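Long-range contacts in branched-chain amino acid aminotransferase (Thermoproteus uzoniensis, PDB 5CE8), which catalyses PLP-dependent amino-group transfer, probably from leucine, isoleucine and valine to 2-oxoglutarate, in branched-chain amino acid metabolism: residues 191-196 against 241-246; 202-207 against 247-252. One frame throughout, in Å; residues are numbered along the deposited sequence.

Contact 1 of 2, residues 191-196 against 241-246. With PLP (pyridoxal-5'-phosphate), chain D.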
loop_
_atom_site.group_PDB
_atom_site.type_symbol
_atom_site.label_atom_id
_atom_site.label_comp_id
_atom_site.label_asym_id
_atom_site.label_seq_id
_atom_site.Cartn_x
_atom_site.Cartn_y
_atom_site.Cartn_z
ATOM N N GLU A 191 -6.646 1.487 2.847
ATOM C CA GLU A 191 -6.172 2.820 2.466
ATOM C C GLU A 191 -6.399 3.778 3.638
ATOM O O GLU A 191 -6.096 4.972 3.539
ATOM C CB GLU A 191 -6.904 3.319 1.205
ATOM C CG GLU A 191 -6.617 2.490 -0.090
ATOM C CD GLU A 191 -7.517 1.273 -0.314
ATOM O OE1 GLU A 191 -8.409 1.025 0.537
ATOM O OE2 GLU A 191 -7.333 0.521 -1.387
ATOM N N GLY A 192 -6.969 3.287 4.711
ATOM C CA GLY A 192 -7.072 4.043 5.951
ATOM C C GLY A 192 -8.332 4.846 6.188
ATOM O O GLY A 192 -8.371 5.602 7.105
ATOM N N LYS A 193 -9.362 4.657 5.344
ATOM C CA LYS A 193 -10.604 5.395 5.376
ATOM C C LYS A 193 -11.596 4.537 6.125
ATOM O O LYS A 193 -11.573 3.311 5.925
ATOM C CB LYS A 193 -11.242 5.603 4.037
ATOM C CG LYS A 193 -10.398 6.227 2.953
ATOM C CD LYS A 193 -9.751 7.567 3.350
ATOM C CE LYS A 193 -8.873 8.021 2.164
ATOM N NZ LYS A 193 -7.626 7.186 2.130
ATOM N N VAL A 194 -12.449 5.182 6.938
ATOM C CA VAL A 194 -13.570 4.482 7.680
ATOM C C VAL A 194 -14.501 3.807 6.665
ATOM O O VAL A 194 -14.994 4.425 5.708
ATOM C CB VAL A 194 -14.367 5.516 8.537
ATOM C CG1 VAL A 194 -15.631 4.921 9.229
ATOM C CG2 VAL A 194 -13.501 6.106 9.604
ATOM N N VAL A 195 -14.831 2.543 6.856
ATOM C CA VAL A 195 -15.808 1.968 5.966
ATOM C C VAL A 195 -17.069 1.318 6.593
ATOM O O VAL A 195 -18.149 1.460 6.039
ATOM C CB VAL A 195 -15.192 1.048 4.921
ATOM C CG1 VAL A 195 -14.489 1.873 3.873
ATOM C CG2 VAL A 195 -14.223 0.055 5.529
ATOM N N GLU A 196 -16.925 0.611 7.662
ATOM C CA GLU A 196 -17.984 -0.357 8.115
ATOM C C GLU A 196 -17.959 -0.460 9.632
ATOM O O GLU A 196 -16.919 -0.201 10.228
ATOM C CB GLU A 196 -17.671 -1.676 7.527
ATOM C CG GLU A 196 -18.035 -1.953 6.087
ATOM C CD GLU A 196 -19.462 -2.293 5.873
ATOM O OE1 GLU A 196 -20.169 -2.595 6.828
ATOM O OE2 GLU A 196 -19.899 -2.293 4.738
ATOM N N GLU A 241 -21.789 10.756 -0.761
ATOM C CA GLU A 241 -21.068 9.553 -0.698
ATOM C C GLU A 241 -19.655 9.826 -0.960
ATOM O O GLU A 241 -19.285 9.893 -2.111
ATOM C CB GLU A 241 -21.611 8.547 -1.664
ATOM C CG GLU A 241 -22.981 8.131 -1.256
ATOM C CD GLU A 241 -23.565 7.197 -2.262
ATOM O OE1 GLU A 241 -24.467 7.615 -2.914
ATOM O OE2 GLU A 241 -23.088 6.076 -2.453
ATOM N N LYS A 242 -18.877 9.983 0.126
ATOM C CA LYS A 242 -17.477 10.424 0.053
ATOM C C LYS A 242 -16.653 9.653 1.130
ATOM O O LYS A 242 -17.148 9.336 2.243
ATOM C CB LYS A 242 -17.564 11.922 0.289
ATOM C CG LYS A 242 -16.399 12.844 0.187
ATOM N N SER A 243 -15.373 9.440 0.869
ATOM C CA SER A 243 -14.563 8.781 1.867
ATOM C C SER A 243 -14.537 9.558 3.163
ATOM O O SER A 243 -14.597 10.826 3.119
ATOM C CB SER A 243 -13.172 8.558 1.363
ATOM O OG SER A 243 -13.275 7.774 0.211
ATOM N N ILE A 244 -14.593 8.817 4.276
ATOM C CA ILE A 244 -14.557 9.386 5.606
ATOM C C ILE A 244 -13.227 9.099 6.303
ATOM O O ILE A 244 -12.889 7.997 6.396
ATOM C CB ILE A 244 -15.739 8.800 6.439
ATOM C CG1 ILE A 244 -17.016 9.476 5.943
ATOM C CG2 ILE A 244 -15.592 9.186 7.905
ATOM C CD1 ILE A 244 -18.252 8.859 6.498
ATOM N N THR A 245 -12.527 10.091 6.886
ATOM C CA THR A 245 -11.379 9.742 7.699
ATOM C C THR A 245 -11.780 9.547 9.195
ATOM O O THR A 245 -12.803 9.967 9.634
ATOM C CB THR A 245 -10.354 10.828 7.642
ATOM O OG1 THR A 245 -10.968 11.991 8.143
ATOM C CG2 THR A 245 -9.946 11.068 6.223
ATOM N N ARG A 246 -10.886 8.947 9.936
ATOM C CA ARG A 246 -10.946 8.958 11.330
ATOM C C ARG A 246 -11.129 10.376 11.995
ATOM O O ARG A 246 -11.973 10.523 12.812
ATOM C CB ARG A 246 -9.735 8.247 11.772
ATOM C CG ARG A 246 -9.350 8.241 13.231
ATOM C CD ARG A 246 -7.995 7.492 13.185
ATOM N NE ARG A 246 -8.035 6.804 14.366
ATOM C CZ ARG A 246 -7.656 5.594 14.637
ATOM N NH1 ARG A 246 -6.837 4.848 13.882
ATOM N NH2 ARG A 246 -8.053 5.283 15.859
HETATM N N1 PLP D . -22.194 -4.050 6.381
HETATM C C2 PLP D . -21.813 -5.312 6.210
HETATM C C2A PLP D . -20.364 -5.692 6.266
HETATM C C3 PLP D . -22.796 -6.377 6.063
HETATM O O3 PLP D . -22.380 -7.703 5.982
HETATM C C4 PLP D . -24.237 -6.002 6.050
HETATM C C4A PLP D . -25.350 -7.017 5.883
HETATM C C5 PLP D . -24.526 -4.549 6.215
HETATM C C6 PLP D . -23.432 -3.654 6.377
HETATM C C5A PLP D . -25.903 -3.955 6.302
HETATM O O4P PLP D . -26.683 -4.278 5.207
HETATM P P PLP D . -28.252 -4.220 5.350
HETATM O O1P PLP D . -28.717 -5.175 6.503
HETATM O O2P PLP D . -28.615 -2.801 5.447
HETATM O O3P PLP D . -28.856 -4.833 4.117
HETATM O O HOH W 1 -8.196 7.559 9.061
HETATM O O HOH W 2 -14.597 5.967 3.470
#
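In this class-IV PLP aminotransferase, the turn that enters strand 194-197 packs against the chain leading into helix 246-250. Val195 and Glu196 both face Met187 as a classic beta bulge. Gly192 suits the turn because its positive phi (93°) would press any CB onto the preceding carbonyl oxygen. Across the contact, Val194 N donates to Ile244 O (2.9 Å), almost along the C=O axis though bent at the hydrogen (145°). One water links Val194 O to Ile244 N, a second Gly192 O to Arg246 N. With CG1 anti to the backbone N (chi1 174°), Val194 CG2 lies over the Thr245-Arg246 peptide, while Val194 CB meets Ile244 CG2 at 3.9 Å. The branched residues fill this buried side without polar ends. Lys193 bends at chi2 and chi4, so its methylenes pass Ser243 CB before NZ turns back to Glu191 O (3.0 Å), above the carbonyl plane. Ser243 OG is hydrogen-bonded to Asp217. Thr245 suits the N-cap because its short hydroxyl side chain reaches a backbone N of the first turn. Glu196 leaves for the cofactor, where its carboxylate probably stabilises a protonated pyridine: OE1 lies 2.5 Å from PLP N1.

Contact 2 of 2, residues 202-207 against 247-252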
loop_
_atom_site.group_PDB
_atom_site.type_symbol
_atom_site.label_atom_id
_atom_site.label_comp_id
_atom_site.label_asym_id
_atom_site.label_seq_id
_atom_site.Cartn_x
_atom_site.Cartn_y
_atom_site.Cartn_z
ATOM N N ILE A 202 -22.056 2.942 7.989
ATOM C CA ILE A 202 -21.783 4.105 8.882
ATOM C C ILE A 202 -22.140 5.397 8.146
ATOM O O ILE A 202 -21.876 5.538 6.930
ATOM C CB ILE A 202 -20.282 4.252 9.220
ATOM C CG1 ILE A 202 -19.746 2.945 9.730
ATOM C CG2 ILE A 202 -20.009 5.322 10.304
ATOM C CD1 ILE A 202 -18.266 2.967 10.104
ATOM N N PHE A 203 -22.734 6.349 8.899
ATOM C CA PHE A 203 -23.041 7.688 8.429
ATOM C C PHE A 203 -22.507 8.741 9.412
ATOM O O PHE A 203 -22.634 8.609 10.635
ATOM C CB PHE A 203 -24.585 7.879 8.285
ATOM C CG PHE A 203 -25.180 7.293 7.061
ATOM C CD1 PHE A 203 -25.567 5.969 7.049
ATOM C CD2 PHE A 203 -25.574 8.095 6.004
ATOM C CE1 PHE A 203 -26.159 5.385 5.963
ATOM C CE2 PHE A 203 -26.205 7.490 4.891
ATOM C CZ PHE A 203 -26.479 6.144 4.869
ATOM N N ILE A 204 -21.947 9.840 8.916
ATOM C CA ILE A 204 -21.742 10.935 9.844
ATOM C C ILE A 204 -22.577 12.145 9.439
ATOM O O ILE A 204 -22.940 12.246 8.340
ATOM C CB ILE A 204 -20.242 11.284 9.976
ATOM C CG1 ILE A 204 -19.698 11.813 8.652
ATOM C CG2 ILE A 204 -19.490 10.053 10.531
ATOM C CD1 ILE A 204 -18.295 12.373 8.792
ATOM N N VAL A 205 -22.728 13.120 10.334
ATOM C CA VAL A 205 -23.218 14.434 9.941
ATOM C C VAL A 205 -22.117 15.434 10.222
ATOM O O VAL A 205 -21.544 15.476 11.228
ATOM C CB VAL A 205 -24.514 14.861 10.543
ATOM C CG1 VAL A 205 -25.032 16.119 9.931
ATOM C CG2 VAL A 205 -25.600 13.836 10.334
ATOM N N ARG A 206 -21.818 16.241 9.246
ATOM C CA ARG A 206 -20.689 17.133 9.385
ATOM C C ARG A 206 -21.202 18.377 8.752
ATOM O O ARG A 206 -21.351 18.442 7.530
ATOM C CB ARG A 206 -19.500 16.578 8.664
ATOM C CG ARG A 206 -18.292 17.485 8.595
ATOM C CD ARG A 206 -17.144 16.757 7.918
ATOM N NE ARG A 206 -15.960 17.613 7.970
ATOM C CZ ARG A 206 -15.796 18.666 7.188
ATOM N NH1 ARG A 206 -16.714 18.967 6.278
ATOM N NH2 ARG A 206 -14.704 19.412 7.296
ATOM N N ARG A 207 -21.459 19.381 9.610
ATOM C CA ARG A 207 -21.857 20.730 9.115
ATOM C C ARG A 207 -23.070 20.655 8.170
ATOM O O ARG A 207 -23.091 21.219 7.046
ATOM C CB ARG A 207 -20.702 21.375 8.343
ATOM C CG ARG A 207 -19.406 21.341 9.057
ATOM C CD ARG A 207 -18.349 22.299 8.499
ATOM N NE ARG A 207 -17.160 21.916 9.287
ATOM C CZ ARG A 207 -15.890 22.155 8.995
ATOM N NH1 ARG A 207 -15.583 22.847 7.920
ATOM N NH2 ARG A 207 -14.920 21.682 9.797
ATOM N N GLU A 247 -10.341 11.348 11.581
ATOM C CA GLU A 247 -10.510 12.766 11.955
ATOM C C GLU A 247 -11.917 13.355 11.773
ATOM O O GLU A 247 -12.417 13.991 12.670
ATOM C CB GLU A 247 -9.428 13.685 11.300
ATOM C CG GLU A 247 -7.984 13.164 11.557
ATOM C CD GLU A 247 -7.501 12.449 10.373
ATOM O OE1 GLU A 247 -7.911 11.270 10.206
ATOM O OE2 GLU A 247 -6.774 13.099 9.623
ATOM N N GLU A 248 -12.598 13.034 10.707
ATOM C CA GLU A 248 -13.971 13.491 10.430
ATOM C C GLU A 248 -14.916 12.736 11.337
ATOM O O GLU A 248 -15.956 13.259 11.704
ATOM C CB GLU A 248 -14.373 13.258 8.964
ATOM C CG GLU A 248 -13.520 14.050 8.007
ATOM C CD GLU A 248 -13.773 13.690 6.588
ATOM O OE1 GLU A 248 -13.893 12.463 6.302
ATOM O OE2 GLU A 248 -13.776 14.645 5.720
ATOM N N LEU A 249 -14.567 11.534 11.734
ATOM C CA LEU A 249 -15.462 10.824 12.663
ATOM C C LEU A 249 -15.409 11.494 14.114
ATOM O O LEU A 249 -16.456 11.701 14.826
ATOM C CB LEU A 249 -14.998 9.397 12.820
ATOM C CG LEU A 249 -15.944 8.212 12.568
ATOM C CD1 LEU A 249 -15.319 7.005 13.258
ATOM C CD2 LEU A 249 -17.370 8.411 13.030
ATOM N N TYR A 250 -14.168 11.678 14.565
ATOM C CA TYR A 250 -13.818 12.287 15.859
ATOM C C TYR A 250 -14.481 13.653 16.022
ATOM O O TYR A 250 -14.833 14.013 17.147
ATOM C CB TYR A 250 -12.308 12.406 15.963
ATOM C CG TYR A 250 -11.503 11.154 16.354
ATOM C CD1 TYR A 250 -12.072 9.857 16.386
ATOM C CD2 TYR A 250 -10.199 11.274 16.647
ATOM C CE1 TYR A 250 -11.306 8.741 16.736
ATOM C CE2 TYR A 250 -9.404 10.219 16.950
ATOM C CZ TYR A 250 -9.993 8.935 17.056
ATOM O OH TYR A 250 -9.170 7.912 17.379
ATOM N N ALA A 251 -14.483 14.441 14.949
ATOM C CA ALA A 251 -15.018 15.800 14.816
ATOM C C ALA A 251 -16.438 15.904 14.336
ATOM O O ALA A 251 -16.960 16.988 14.161
ATOM C CB ALA A 251 -14.122 16.583 13.851
ATOM N N ALA A 252 -17.100 14.803 14.014
ATOM C CA ALA A 252 -18.450 14.900 13.517
ATOM C C ALA A 252 -19.409 15.541 14.509
ATOM O O ALA A 252 -19.270 15.349 15.702
ATOM C CB ALA A 252 -19.035 13.476 13.189
#
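Helix 246-250 packs on strand 201-206, which lies between strands 209-212 and 254-259 in the mixed sheet, with no hydrogen bond between 202-207 and 247-252. The tight part centres on Ile204, whose side chain sets out toward the helix. CG1 takes the crowded place between the backbone N and the carbonyl carbon (chi1 65°), which spreads the two branches to different targets. The side chains of Ile204 and Glu248 cross at about a right angle, and Ile204 CD1 rests 3.8 Å from Glu248 O, close to Glu248 CB as well. On the other branch, Ile204 CG2 meets Leu249 CD2 at 3.7 Å. Where the chain leaves the helix, Ala252 points its methyl at the strand; Ala252 CB is 4.1 Å from Ile204 CB and 3.8 Å from Val205 O. The small methyl lets the backbones close to 5.2 Å between Arg206 CA and Ala252 CA, and the beta-branched isoleucine offers two arms, one for Glu248 and one for Leu249.

The polar side is looser. Glu248 stretches out beyond CG, and its OE1 accepts from Thr245 N while Thr245 OG1 caps Glu248 N, a capping box at the start of the helix. Glu248 OE2 stays 4.3 Å from Arg206 NE, well out of the guanidinium plane, so no N-H points at it. Arg206, extended and partly exposed, instead gives NH2 to a salt bridge with Glu221 of the second subunit. Arg207 NH1 makes a salt bridge to the same carboxylate, and Arg206 NH2 lies above the plane of the Arg207 guanidinium, offset toward its rim. The chemistry implies a division of labour: apolar contacts hold helix to strand, the Arg206-Glu248 attraction is at most a weak electrostatic supplement, and Glu221 of the second subunit probably offsets the repulsion between the two arginines.

How the contacts relate
The centres of contact 1 and contact 2 lie 10 Å apart, and their segments alternate along the chain: 191-196, 202-207, 241-246, then 247-252. Strands 194-197 and 201-206 follow each other within one mixed sheet, and residues 241-252 run past both, first as a loop and then as helix 246-250. The two contacts touch directly: Val194 CG1 is 3.4 Å from Ile202 CD1, and Ile244 CD1 is 3.9 Å from Ile204 CG1, so one apolar layer runs through both. Contact 1 reaches toward the cofactor through Glu196, whereas contact 2 lies away from the annotated sites. Both meet the second subunit, which places this region between pocket and subunit interface.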